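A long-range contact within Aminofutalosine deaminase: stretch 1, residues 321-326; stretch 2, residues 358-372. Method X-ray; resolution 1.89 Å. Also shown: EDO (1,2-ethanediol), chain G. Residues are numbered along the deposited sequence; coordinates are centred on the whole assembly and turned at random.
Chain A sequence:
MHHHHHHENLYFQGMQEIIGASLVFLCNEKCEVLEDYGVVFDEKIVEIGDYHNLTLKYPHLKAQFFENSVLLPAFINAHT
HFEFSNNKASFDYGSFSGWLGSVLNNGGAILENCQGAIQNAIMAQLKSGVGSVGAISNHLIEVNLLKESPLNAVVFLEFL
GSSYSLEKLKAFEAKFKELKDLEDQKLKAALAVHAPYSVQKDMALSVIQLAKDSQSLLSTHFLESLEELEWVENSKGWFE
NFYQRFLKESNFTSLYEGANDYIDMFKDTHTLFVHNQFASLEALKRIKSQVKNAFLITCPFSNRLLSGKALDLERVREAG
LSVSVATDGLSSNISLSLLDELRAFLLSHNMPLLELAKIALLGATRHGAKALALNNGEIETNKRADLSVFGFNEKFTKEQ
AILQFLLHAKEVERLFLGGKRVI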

# COMPACT_ATOMS: atom_id res chain seq x y z
N LEU A 321 -4.74 16.61 19.07
CA LEU A 321 -3.48 15.89 19.02
C LEU A 321 -3.02 15.74 17.58
O LEU A 321 -3.73 16.07 16.63
CB LEU A 321 -3.62 14.51 19.69
CG LEU A 321 -3.77 14.56 21.21
CD1 LEU A 321 -4.21 13.21 21.76
CD2 LEU A 321 -2.48 15.02 21.85
N SER A 322 -1.79 15.24 17.43
CA SER A 322 -1.18 14.97 16.14
C SER A 322 -0.55 13.58 16.19
O SER A 322 -0.41 12.98 17.25
CB SER A 322 -0.13 16.03 15.79
OG SER A 322 0.80 16.19 16.84
N VAL A 323 -0.15 13.08 15.02
CA VAL A 323 0.35 11.71 14.93
C VAL A 323 1.75 11.70 14.33
O VAL A 323 2.12 12.56 13.52
CB VAL A 323 -0.59 10.80 14.12
CG1 VAL A 323 -1.96 10.74 14.77
CG2 VAL A 323 -0.70 11.29 12.68
N SER A 324 2.53 10.71 14.75
CA SER A 324 3.73 10.28 14.06
C SER A 324 3.49 8.89 13.47
O SER A 324 2.78 8.07 14.05
CB SER A 324 4.94 10.23 15.00
OG SER A 324 5.07 11.44 15.73
N VAL A 325 4.07 8.64 12.30
CA VAL A 325 3.85 7.41 11.55
C VAL A 325 5.06 6.50 11.73
O VAL A 325 6.20 6.92 11.51
CB VAL A 325 3.60 7.70 10.06
CG1 VAL A 325 3.30 6.39 9.32
CG2 VAL A 325 2.45 8.68 9.91
N ALA A 326 4.81 5.25 12.12
CA ALA A 326 5.87 4.28 12.38
C ALA A 326 5.53 2.95 11.73
O ALA A 326 4.37 2.64 11.45
CB ALA A 326 6.09 4.09 13.89
N LYS A 358 0.80 16.04 3.64
CA LYS A 358 1.49 16.89 4.62
C LYS A 358 1.53 16.22 5.99
O LYS A 358 2.55 16.26 6.67
CB LYS A 358 0.80 18.25 4.72
CG LYS A 358 0.79 19.06 3.43
CD LYS A 358 0.01 20.35 3.63
CE LYS A 358 -0.08 21.15 2.33
NZ LYS A 358 -1.00 22.31 2.46
N ILE A 359 0.41 15.61 6.40
CA ILE A 359 0.37 14.90 7.67
C ILE A 359 1.35 13.73 7.66
O ILE A 359 2.06 13.49 8.65
CB ILE A 359 -1.07 14.44 7.97
CG1 ILE A 359 -1.94 15.64 8.30
CG2 ILE A 359 -1.10 13.42 9.10
CD1 ILE A 359 -3.41 15.33 8.40
N ALA A 360 1.43 13.01 6.54
CA ALA A 360 2.34 11.87 6.44
C ALA A 360 3.79 12.31 6.56
O ALA A 360 4.58 11.71 7.29
CB ALA A 360 2.10 11.13 5.13
N LEU A 361 4.16 13.39 5.85
CA LEU A 361 5.54 13.86 5.88
C LEU A 361 5.93 14.36 7.26
O LEU A 361 6.99 13.99 7.79
CB LEU A 361 5.75 14.95 4.83
CG LEU A 361 7.14 15.59 4.78
CD1 LEU A 361 8.21 14.54 4.56
CD2 LEU A 361 7.20 16.66 3.69
N LEU A 362 5.09 15.21 7.87
CA LEU A 362 5.37 15.67 9.22
C LEU A 362 5.32 14.53 10.22
O LEU A 362 6.05 14.54 11.22
CB LEU A 362 4.38 16.77 9.62
CG LEU A 362 4.46 18.07 8.81
CD1 LEU A 362 3.51 19.12 9.37
CD2 LEU A 362 5.89 18.59 8.77
N GLY A 363 4.46 13.54 9.98
CA GLY A 363 4.42 12.35 10.83
C GLY A 363 5.69 11.54 10.78
O GLY A 363 5.97 10.78 11.72
N ALA A 364 6.47 11.66 9.71
CA ALA A 364 7.71 10.92 9.56
C ALA A 364 8.94 11.75 9.91
O ALA A 364 10.05 11.22 9.89
CB ALA A 364 7.85 10.39 8.13
N THR A 365 8.77 13.04 10.20
CA THR A 365 9.92 13.90 10.47
C THR A 365 9.75 14.64 11.79
O THR A 365 10.12 14.12 12.85
CB THR A 365 10.14 14.89 9.32
OG1 THR A 365 8.95 15.67 9.11
CG2 THR A 365 10.50 14.15 8.04
N ARG A 366 9.19 15.85 11.74
CA ARG A 366 9.18 16.73 12.91
C ARG A 366 8.44 16.12 14.09
O ARG A 366 8.90 16.20 15.23
CB ARG A 366 8.56 18.08 12.54
CG ARG A 366 8.69 19.14 13.62
CD ARG A 366 8.20 20.49 13.14
NE ARG A 366 8.66 21.57 14.00
CZ ARG A 366 8.04 21.96 15.11
NH1 ARG A 366 6.92 21.36 15.49
NH2 ARG A 366 8.54 22.95 15.84
N HIS A 367 7.29 15.49 13.83
CA HIS A 367 6.48 14.95 14.93
C HIS A 367 7.19 13.81 15.63
O HIS A 367 7.19 13.73 16.87
CB HIS A 367 5.11 14.51 14.41
CG HIS A 367 4.25 15.64 13.94
ND1 HIS A 367 2.95 15.47 13.53
CD2 HIS A 367 4.51 16.96 13.80
CE1 HIS A 367 2.44 16.63 13.17
NE2 HIS A 367 3.37 17.56 13.32
N GLY A 368 7.81 12.90 14.87
CA GLY A 368 8.56 11.82 15.48
C GLY A 368 9.76 12.31 16.26
O GLY A 368 10.10 11.76 17.31
N ALA A 369 10.42 13.36 15.76
CA ALA A 369 11.53 13.96 16.49
C ALA A 369 11.06 14.51 17.83
O ALA A 369 11.73 14.35 18.85
CB ALA A 369 12.18 15.06 15.66
N LYS A 370 9.90 15.18 17.84
CA LYS A 370 9.35 15.68 19.10
C LYS A 370 8.97 14.55 20.04
O LYS A 370 9.16 14.65 21.25
CB LYS A 370 8.14 16.57 18.82
CG LYS A 370 8.48 17.97 18.33
CD LYS A 370 9.64 18.58 19.10
CE LYS A 370 10.87 18.76 18.22
NZ LYS A 370 11.72 19.89 18.69
N ALA A 371 8.43 13.45 19.49
CA ALA A 371 8.06 12.32 20.33
C ALA A 371 9.28 11.70 21.01
O ALA A 371 9.22 11.31 22.18
CB ALA A 371 7.32 11.27 19.50
N LEU A 372 10.40 11.61 20.29
CA LEU A 372 11.60 11.00 20.83
C LEU A 372 12.52 12.02 21.51
O LEU A 372 13.63 11.65 21.92
CB LEU A 372 12.35 10.26 19.72
CG LEU A 372 11.99 8.77 19.49
CD1 LEU A 372 10.48 8.50 19.50
CD2 LEU A 372 12.61 8.23 18.21
C1 EDO G . 3.36 19.11 16.68
O1 EDO G . 1.99 18.68 16.70
C2 EDO G . 3.64 19.99 17.89
O2 EDO G . 2.76 21.12 17.88
O HOH W 1 1.47 14.28 11.33

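The short strand ending at V325 crosses the two helices of the second stretch at steep angles, 77° to helix 358-364 and 103° to helix 366-371, with axial closest approaches of 6.1 and 7.3 Å. The backbones come nearest at S324 and G363, whose CA atoms lie 3.9 Å apart. Here the carbonyl of G363 faces the strand: V325 N donates a hydrogen bond to G363 O at 2.9 Å, with an N-H...O angle of 163°. The same oxygen lies 3.3 Å from S324 CA in a CA-H...O contact, and a second such contact joins G363 CA to V323 O at 3.5 Å. Glycine permits this approach, since an ideally placed CB on G363 would fall 2.9 Å from V325 CG2, a clash.

V323 O is the other polar focus. It accepts a hydrogen bond from H367 ND1 at 3.0 Å, near the plane of the imidazole ring and with an angle of 160° at the hydrogen. Water 1 also donates to V323 O and to I359 O, both at 2.9 Å, and so bridges the strand to the first helix. H367, with chi1 in the m well, points its CA-to-CB bond toward the strand; its CE1 packs 3.7 Å from S322 CB. Over one face of the ring lie S322 OG and O1 of a 1,2-ethanediol molecule, probably from the crystallisation liquor, which are hydrogen-bonded to each other at 2.8 Å.

S324 is buried against the second helix. Its OG sits 3.3 Å from H367 CB and 3.2 Å from G368 N, but the angle at the latter is too poor for a hydrogen bond, so close packing describes this contact better. Apolar packing between side chains is modest, with V323 CG2 meeting I359 CG2 at 4.2 Å.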